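Local coordinates for protein adenosine deaminase (Burkholderia ambifaria, PDB 4GXW) that probably deaminates adenosine, adenine or a related purine, as a zinc-dependent hydrolase of the adenosine and AMP deaminase family, at residues A152-P156 with D180-G184; R111-F115 with G338-D342; H241-V246 with H284-M289. All coordinates share one frame; numbering follows the deposited sequence.

Contact 1: A152-P156 with D180-G184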
loop_
_atom_site.group_PDB
_atom_site.type_symbol
_atom_site.label_atom_id
_atom_site.label_comp_id
_atom_site.label_asym_id
_atom_site.label_seq_id
_atom_site.Cartn_x
_atom_site.Cartn_y
_atom_site.Cartn_z
ATOM N N ALA A 152 -8.097 8.268 7.946
ATOM C CA ALA A 152 -8.049 7.385 6.781
ATOM C C ALA A 152 -8.770 7.955 5.574
ATOM O O ALA A 152 -9.681 8.781 5.712
ATOM C CB ALA A 152 -8.621 6.003 7.130
ATOM N N ARG A 153 -8.342 7.520 4.389
ATOM C CA ARG A 153 -9.102 7.733 3.159
ATOM C C ARG A 153 -9.279 6.410 2.434
ATOM O O ARG A 153 -8.402 5.539 2.479
ATOM C CB ARG A 153 -8.397 8.717 2.224
ATOM C CG ARG A 153 -8.122 10.089 2.818
ATOM C CD ARG A 153 -9.408 10.860 3.070
ATOM N NE ARG A 153 -9.141 12.206 3.579
ATOM C CZ ARG A 153 -8.900 12.495 4.855
ATOM N NH1 ARG A 153 -8.896 11.539 5.777
ATOM N NH2 ARG A 153 -8.666 13.751 5.215
ATOM N N LEU A 154 -10.410 6.283 1.751
ATOM C CA LEU A 154 -10.722 5.127 0.921
ATOM C C LEU A 154 -10.456 5.466 -0.541
ATOM O O LEU A 154 -10.850 6.533 -1.021
ATOM C CB LEU A 154 -12.190 4.751 1.095
ATOM C CG LEU A 154 -12.731 3.594 0.255
ATOM C CD1 LEU A 154 -11.949 2.320 0.564
ATOM C CD2 LEU A 154 -14.217 3.407 0.539
ATOM N N ILE A 155 -9.794 4.550 -1.241
ATOM C CA ILE A 155 -9.446 4.727 -2.646
ATOM C C ILE A 155 -10.036 3.563 -3.441
ATOM O O ILE A 155 -9.402 2.515 -3.602
ATOM C CB ILE A 155 -7.914 4.820 -2.851
ATOM C CG1 ILE A 155 -7.317 5.935 -1.985
ATOM C CG2 ILE A 155 -7.576 5.041 -4.327
ATOM C CD1 ILE A 155 -5.784 5.996 -2.023
ATOM N N PRO A 156 -11.274 3.729 -3.935
ATOM C CA PRO A 156 -11.855 2.713 -4.815
ATOM C C PRO A 156 -10.927 2.525 -6.009
ATOM O O PRO A 156 -10.457 3.511 -6.593
ATOM C CB PRO A 156 -13.201 3.324 -5.213
ATOM C CG PRO A 156 -13.533 4.251 -4.066
ATOM C CD PRO A 156 -12.206 4.838 -3.660
ATOM N N ASP A 180 -16.610 12.469 2.475
ATOM C CA ASP A 180 -15.299 13.062 2.721
ATOM C C ASP A 180 -14.194 12.014 2.806
ATOM O O ASP A 180 -13.043 12.285 2.467
ATOM C CB ASP A 180 -15.313 13.909 3.996
ATOM C CG ASP A 180 -16.110 15.194 3.841
ATOM O OD1 ASP A 180 -16.518 15.520 2.705
ATOM O OD2 ASP A 180 -16.321 15.883 4.860
ATOM N N GLU A 181 -14.552 10.813 3.249
ATOM C CA GLU A 181 -13.595 9.716 3.380
ATOM C C GLU A 181 -13.080 9.170 2.050
ATOM O O GLU A 181 -12.023 8.534 2.010
ATOM C CB GLU A 181 -14.224 8.565 4.166
ATOM C CG GLU A 181 -14.300 8.785 5.663
ATOM C CD GLU A 181 -15.471 9.650 6.094
ATOM O OE1 GLU A 181 -16.333 10.009 5.253
ATOM O OE2 GLU A 181 -15.534 9.974 7.299
ATOM N N VAL A 182 -13.823 9.390 0.970
ATOM C CA VAL A 182 -13.511 8.755 -0.304
ATOM C C VAL A 182 -12.857 9.784 -1.216
ATOM O O VAL A 182 -13.515 10.706 -1.696
ATOM C CB VAL A 182 -14.783 8.152 -0.933
ATOM C CG1 VAL A 182 -14.459 7.455 -2.243
ATOM C CG2 VAL A 182 -15.433 7.177 0.043
ATOM N N ALA A 183 -11.558 9.617 -1.444
ATOM C CA ALA A 183 -10.709 10.701 -1.927
ATOM C C ALA A 183 -10.285 10.616 -3.393
ATOM O O ALA A 183 -9.923 11.630 -3.983
ATOM C CB ALA A 183 -9.476 10.814 -1.043
ATOM N N GLY A 184 -10.291 9.422 -3.970
ATOM C CA GLY A 184 -9.808 9.280 -5.327
ATOM C C GLY A 184 -9.806 7.846 -5.776
ATOM O O GLY A 184 -10.308 6.980 -5.047
#
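Asp-180 O lies obliquely to the Arg-153 guanidinium and 4.0 Å from Arg-153 CD, at the point where a beta-alpha-beta unit of the TIM barrel returns to its sheet. Strand 151-159 runs into helix 164-176, and the loop 180-184 leads the chain into the neighbouring parallel strand 184-188. The arginine chain folds back at chi2 (-67°), which brings NH1 to the carbonyl of its own neighbour, Ala-152 O, at 2.9 Å; the donor sits above that carbonyl plane. Next along the loop, Glu-181 presents its backbone O to Leu-154 N in a short, nearly straight bond of 2.8 Å, while its carboxylate turns off to a salt bridge with Arg-142. Val-182 is bridged to Leu-154 through the backbone, and the two side chains run alongside each other, Leu-154 CD2 against Val-182 CG2. Val-182 CG1, placed anti to the backbone N (chi1 -178°), meets the Pro-156 ring 3.7 Å from Pro-156 CD, and Met-174 of helix 164-176 touches both residues. Ala-183 N then donates to Leu-154 O at 3.2 Å, so both polar backbone atoms of Leu-154 are engaged by this loop. The Ala-183 methyl rests against the aliphatic part of Arg-153, its CB 4.0 Å from Arg-153 CB. Finally Gly-184 O takes a CA-H...O contact from Ile-155 and comes within 3.2 Å of Pro-156 CD.

Contact 2: R111-F115 with G338-D342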
loop_
_atom_site.group_PDB
_atom_site.type_symbol
_atom_site.label_atom_id
_atom_site.label_comp_id
_atom_site.label_asym_id
_atom_site.label_seq_id
_atom_site.Cartn_x
_atom_site.Cartn_y
_atom_site.Cartn_z
ATOM N N ARG A 111 -0.671 7.075 11.510
ATOM C CA ARG A 111 -1.600 8.114 11.948
ATOM C C ARG A 111 -2.613 8.459 10.870
ATOM O O ARG A 111 -3.645 9.070 11.143
ATOM C CB ARG A 111 -0.827 9.351 12.386
ATOM C CG ARG A 111 0.019 9.063 13.609
ATOM C CD ARG A 111 0.913 10.217 14.007
ATOM N NE ARG A 111 1.644 9.908 15.235
ATOM C CZ ARG A 111 2.541 10.712 15.796
ATOM N NH1 ARG A 111 2.809 11.885 15.247
ATOM N NH2 ARG A 111 3.159 10.347 16.912
ATOM N N HIS A 112 -2.311 8.038 9.644
ATOM C CA HIS A 112 -3.144 8.313 8.486
ATOM C C HIS A 112 -2.905 7.199 7.476
ATOM O O HIS A 112 -1.763 6.964 7.073
ATOM C CB HIS A 112 -2.771 9.676 7.886
ATOM C CG HIS A 112 -3.523 10.017 6.638
ATOM N ND1 HIS A 112 -4.791 10.558 6.654
ATOM C CD2 HIS A 112 -3.183 9.891 5.332
ATOM C CE1 HIS A 112 -5.203 10.743 5.411
ATOM N NE2 HIS A 112 -4.248 10.338 4.591
ATOM N N ALA A 113 -3.977 6.516 7.076
ATOM C CA ALA A 113 -3.890 5.400 6.133
ATOM C C ALA A 113 -4.837 5.614 4.959
ATOM O O ALA A 113 -6.024 5.880 5.154
ATOM C CB ALA A 113 -4.224 4.074 6.823
ATOM N N GLU A 114 -4.321 5.483 3.740
ATOM C CA GLU A 114 -5.160 5.513 2.548
ATOM C C GLU A 114 -5.070 4.129 1.937
ATOM O O GLU A 114 -3.966 3.647 1.657
ATOM C CB GLU A 114 -4.674 6.597 1.581
ATOM C CG GLU A 114 -4.519 7.942 2.282
ATOM C CD GLU A 114 -4.142 9.089 1.371
ATOM O OE1 GLU A 114 -4.082 8.908 0.136
ATOM O OE2 GLU A 114 -3.903 10.195 1.904
ATOM N N PHE A 115 -6.220 3.479 1.765
ATOM C CA PHE A 115 -6.241 2.068 1.382
ATOM C C PHE A 115 -7.146 1.776 0.193
ATOM O O PHE A 115 -8.132 2.486 -0.043
ATOM C CB PHE A 115 -6.561 1.171 2.592
ATOM C CG PHE A 115 -7.922 1.406 3.203
ATOM C CD1 PHE A 115 -8.116 2.384 4.169
ATOM C CD2 PHE A 115 -9.005 0.630 2.827
ATOM C CE1 PHE A 115 -9.380 2.580 4.749
ATOM C CE2 PHE A 115 -10.254 0.821 3.401
ATOM C CZ PHE A 115 -10.444 1.804 4.352
ATOM N N GLY A 338 2.984 13.163 -0.261
ATOM C CA GLY A 338 2.155 12.365 -1.145
ATOM C C GLY A 338 0.724 12.149 -0.685
ATOM O O GLY A 338 -0.119 11.758 -1.484
ATOM N N ALA A 339 0.443 12.396 0.591
ATOM C CA ALA A 339 -0.879 12.125 1.146
ATOM C C ALA A 339 -1.966 13.001 0.531
ATOM O O ALA A 339 -1.725 14.133 0.104
ATOM C CB ALA A 339 -0.858 12.274 2.669
ATOM N N TRP A 340 -3.179 12.465 0.521
ATOM C CA TRP A 340 -4.321 13.159 -0.044
ATOM C C TRP A 340 -5.072 13.901 1.056
ATOM O O TRP A 340 -6.209 13.580 1.404
ATOM C CB TRP A 340 -5.201 12.170 -0.804
ATOM C CG TRP A 340 -4.549 11.724 -2.089
ATOM C CD1 TRP A 340 -3.380 12.209 -2.633
ATOM C CD2 TRP A 340 -5.022 10.719 -2.995
ATOM N NE1 TRP A 340 -3.114 11.565 -3.824
ATOM C CE2 TRP A 340 -4.097 10.643 -4.060
ATOM C CE3 TRP A 340 -6.123 9.862 -2.997
ATOM C CZ2 TRP A 340 -4.258 9.758 -5.131
ATOM C CZ3 TRP A 340 -6.281 8.989 -4.057
ATOM C CH2 TRP A 340 -5.357 8.948 -5.108
ATOM N N VAL A 341 -4.384 14.893 1.616
ATOM C CA VAL A 341 -4.936 15.772 2.640
ATOM C C VAL A 341 -4.596 17.200 2.244
ATOM O O VAL A 341 -3.791 17.412 1.331
ATOM C CB VAL A 341 -4.367 15.468 4.050
ATOM C CG1 VAL A 341 -4.753 14.068 4.495
ATOM C CG2 VAL A 341 -2.840 15.651 4.096
ATOM N N ASP A 342 -5.188 18.182 2.918
ATOM C CA ASP A 342 -4.931 19.563 2.501
ATOM C C ASP A 342 -3.570 20.100 2.963
ATOM O O ASP A 342 -2.885 19.477 3.792
ATOM C CB ASP A 342 -6.080 20.519 2.865
ATOM C CG ASP A 342 -6.318 20.634 4.362
ATOM O OD1 ASP A 342 -5.400 20.358 5.160
ATOM O OD2 ASP A 342 -7.438 21.034 4.746
#
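Glu-114 starts with CG anti to its carbonyl carbon (chi1 -51°) and then runs extended to its carboxylate, while His-112, two residues earlier on the same strand, holds CG anti to the backbone N (chi1 177°); the two groups converge on the turn formed by Ala-339, Trp-340 and Val-341. Strand 110-117 belongs to the parallel sheet of the TIM barrel, and 338-342 links helix 325-338 to the long helix 343-371. Trp-340 is the centre of an inverse gamma turn, closed by a weak bond from Val-341 N to Ala-339 O.

One carboxylate oxygen joins strand and turn. Trp-340 N donates to Glu-114 OE2 at 2.8 Å on the syn lone pair, and His-112 NE2 reaches the same OE2 at 2.7 Å on the anti lone pair. The second donor puts the oxygen in the plane of the imidazole, so this His-carboxylate pair and the backbone N-H fix the rotation of the carboxylate and are consistent with a negatively charged glutamate. Glu-114 OE1 lies 3.6 Å from Trp-340 CG, the carboxylate and ring planes inclined at 44°. OE1 is also salt-bridged to Arg-238, which makes a cation-pi contact with Trp-340 and bonds to Gly-338 O, tying the end of helix 325-338 to the same cluster.

Apolar groups close the histidine side. The Ala-339 methyl stands 4.3 Å from His-112 CD2, and Trp-349 of helix 343-371 meets the imidazole as well. Val-341 and the imidazole pass each other head to tail, with Val-341 CG1 3.5 Å from His-112 CE1.

Contact 3: H241-V246 with H284-M289; sequences HGYTIV and HPMRKM
Tyr-243 OH is held from two directions: it shares a 2.7 Å hydrogen bond with His-241 ND1, in the plane of that imidazole, and it accepts the backbone N-H of Val-265. With its hydroxyl anchored in this way, the phenol becomes a wall against which 284-289 packs. His-284 turns an edge to one face of the ring in a T-shaped pair, planes at 87°, its CE1 standing 4.1 Å from Tyr-243 CE1 and displaced toward the rim. The opposite face is approached by His-241 CA. A bond from Met-286 N to His-284 ND1, 3.1 Å long, steadies the imidazole.

Segment 241-246 follows strand 238-239 on the zinc side of the TIM barrel, whereas 284-289 belongs to the connection from strand 261-264 to strand 295-298, after helix 280-283. His-241 meets the rings of the zinc ligands His-35 and His-216, so the bond from Tyr-243 is consistent with holding His-241 in place beside the metal site.

The rest of the contact is largely apolar. Met-289 adds a Met-aromatic contact at the rim of the phenol, its SD 4.0 Å from Tyr-243 CD1. The bend of the methionine at chi3 (82°) leads CE onward to the backbone of the other segment, 3.6 Å from His-241 O. Val-246 straddles the start and end of 284-289, crossing both partners at about a right angle: CG2 touches Pro-285 CB, and CG1 lies 3.7 Å from Met-289 CG. Pro-285 CB also lies 3.6 Å from the backbone Tyr-243 O and packs against Tyr-243 CB.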
loop_
_atom_site.group_PDB
_atom_site.type_symbol
_atom_site.label_atom_id
_atom_site.label_comp_id
_atom_site.label_asym_id
_atom_site.label_seq_id
_atom_site.Cartn_x
_atom_site.Cartn_y
_atom_site.Cartn_z
ATOM N N HIS A 241 4.305 1.779 -7.014
ATOM C CA HIS A 241 5.458 0.986 -7.453
ATOM C C HIS A 241 6.393 1.831 -8.324
ATOM O O HIS A 241 7.270 2.531 -7.811
ATOM C CB HIS A 241 5.067 -0.330 -8.140
ATOM C CG HIS A 241 4.297 -1.281 -7.268
ATOM N ND1 HIS A 241 4.771 -1.749 -6.058
ATOM C CD2 HIS A 241 3.089 -1.867 -7.454
ATOM C CE1 HIS A 241 3.886 -2.588 -5.542
ATOM N NE2 HIS A 241 2.858 -2.678 -6.370
ATOM N N GLY A 242 6.199 1.790 -9.634
ATOM C CA GLY A 242 6.992 2.586 -10.550
ATOM C C GLY A 242 8.396 2.096 -10.821
ATOM O O GLY A 242 9.168 2.815 -11.439
ATOM N N TYR A 243 8.712 0.863 -10.429
ATOM C CA TYR A 243 10.106 0.398 -10.346
ATOM C C TYR A 243 10.899 0.518 -11.636
ATOM O O TYR A 243 12.074 0.906 -11.618
ATOM C CB TYR A 243 10.189 -1.051 -9.825
ATOM C CG TYR A 243 9.438 -1.230 -8.538
ATOM C CD1 TYR A 243 9.735 -0.443 -7.429
ATOM C CD2 TYR A 243 8.412 -2.157 -8.428
ATOM C CE1 TYR A 243 9.020 -0.573 -6.251
ATOM C CE2 TYR A 243 7.702 -2.306 -7.247
ATOM C CZ TYR A 243 8.005 -1.499 -6.166
ATOM O OH TYR A 243 7.296 -1.595 -4.990
ATOM N N THR A 244 10.280 0.167 -12.755
ATOM C CA THR A 244 11.024 0.131 -14.010
ATOM C C THR A 244 11.407 1.516 -14.544
ATOM O O THR A 244 12.141 1.619 -15.524
ATOM C CB THR A 244 10.275 -0.672 -15.076
ATOM O OG1 THR A 244 8.961 -0.132 -15.229
ATOM C CG2 THR A 244 10.163 -2.147 -14.659
ATOM N N ILE A 245 10.928 2.574 -13.896
ATOM C CA ILE A 245 11.333 3.925 -14.278
ATOM C C ILE A 245 12.851 4.102 -14.183
ATOM O O ILE A 245 13.416 4.940 -14.882
ATOM C CB ILE A 245 10.591 5.015 -13.456
ATOM C CG1 ILE A 245 10.668 6.369 -14.164
ATOM C CG2 ILE A 245 11.124 5.093 -12.038
ATOM C CD1 ILE A 245 10.117 7.514 -13.346
ATOM N N VAL A 246 13.520 3.290 -13.363
ATOM C CA VAL A 246 14.974 3.384 -13.238
ATOM C C VAL A 246 15.677 3.068 -14.557
ATOM O O VAL A 246 16.847 3.412 -14.732
ATOM C CB VAL A 246 15.545 2.486 -12.121
ATOM C CG1 VAL A 246 14.893 2.814 -10.785
ATOM C CG2 VAL A 246 15.374 1.011 -12.474
ATOM N N HIS A 284 17.089 -5.039 -6.496
ATOM C CA HIS A 284 15.760 -4.449 -6.473
ATOM C C HIS A 284 15.834 -2.995 -6.937
ATOM O O HIS A 284 16.568 -2.202 -6.359
ATOM C CB HIS A 284 15.213 -4.497 -5.055
ATOM C CG HIS A 284 13.726 -4.413 -4.973
ATOM N ND1 HIS A 284 12.997 -3.405 -5.568
ATOM C CD2 HIS A 284 12.828 -5.207 -4.344
ATOM C CE1 HIS A 284 11.714 -3.586 -5.313
ATOM N NE2 HIS A 284 11.585 -4.674 -4.574
ATOM N N PRO A 285 15.068 -2.634 -7.978
ATOM C CA PRO A 285 15.138 -1.254 -8.476
ATOM C C PRO A 285 14.801 -0.198 -7.430
ATOM O O PRO A 285 15.290 0.931 -7.531
ATOM C CB PRO A 285 14.099 -1.226 -9.597
ATOM C CG PRO A 285 14.021 -2.631 -10.069
ATOM C CD PRO A 285 14.242 -3.495 -8.845
ATOM N N MET A 286 13.972 -0.541 -6.445
ATOM C CA MET A 286 13.643 0.380 -5.360
ATOM C C MET A 286 14.902 0.959 -4.715
ATOM O O MET A 286 14.936 2.136 -4.348
ATOM C CB MET A 286 12.778 -0.321 -4.303
ATOM C CG MET A 286 12.417 0.528 -3.089
ATOM S SD MET A 286 11.585 -0.423 -1.792
ATOM C CE MET A 286 12.914 -1.490 -1.253
ATOM N N ARG A 287 15.940 0.137 -4.599
ATOM C CA ARG A 287 17.178 0.551 -3.944
ATOM C C ARG A 287 17.814 1.771 -4.626
ATOM O O ARG A 287 18.462 2.591 -3.963
ATOM C CB ARG A 287 18.167 -0.623 -3.913
ATOM C CG ARG A 287 19.405 -0.413 -3.062
ATOM C CD ARG A 287 20.425 -1.526 -3.300
ATOM N NE ARG A 287 21.520 -1.452 -2.340
ATOM C CZ ARG A 287 21.561 -2.167 -1.221
ATOM N NH1 ARG A 287 22.584 -2.043 -0.385
ATOM N NH2 ARG A 287 20.576 -3.015 -0.949
ATOM N N LYS A 288 17.610 1.885 -5.935
ATOM C CA LYS A 288 18.242 2.929 -6.741
ATOM C C LYS A 288 17.382 4.181 -6.887
ATOM O O LYS A 288 17.861 5.200 -7.370
ATOM C CB LYS A 288 18.535 2.414 -8.155
ATOM C CG LYS A 288 19.335 1.129 -8.260
ATOM C CD LYS A 288 19.272 0.606 -9.696
ATOM C CE LYS A 288 20.208 -0.570 -9.939
ATOM N NZ LYS A 288 19.632 -1.861 -9.460
ATOM N N MET A 289 16.110 4.104 -6.516
ATOM C CA MET A 289 15.200 5.208 -6.833
ATOM C C MET A 289 15.551 6.569 -6.182
ATOM O O MET A 289 15.564 7.596 -6.869
ATOM C CB MET A 289 13.729 4.803 -6.623
ATOM C CG MET A 289 13.243 3.774 -7.654
ATOM S SD MET A 289 11.667 3.007 -7.255
ATOM C CE MET A 289 10.495 4.240 -7.816
#

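Overall arrangement
Contacts 1 and 2 form one continuous region, their centres about 9 Å apart, because strands 151-159 and 110-117 are neighbours in the barrel sheet. Ile-155 N lies 2.9 Å from Phe-115 O and Arg-153 N the same distance from Ala-113 O, both probable hydrogen bonds, while Ile-155 and Ala-183 touch Trp-340 of contact 2. Contact 3 stands apart, its centre about 27 Å from that of contact 1 and 22 Å from that of contact 2. It reaches closest to the metal: the side chain of His-241 is about 4 Å from the zinc, whereas Ile-155 and Glu-114 remain about 11 and 12 Å away. Along the chain, contacts 1 and 3 follow in series inside the loop closed by contact 2.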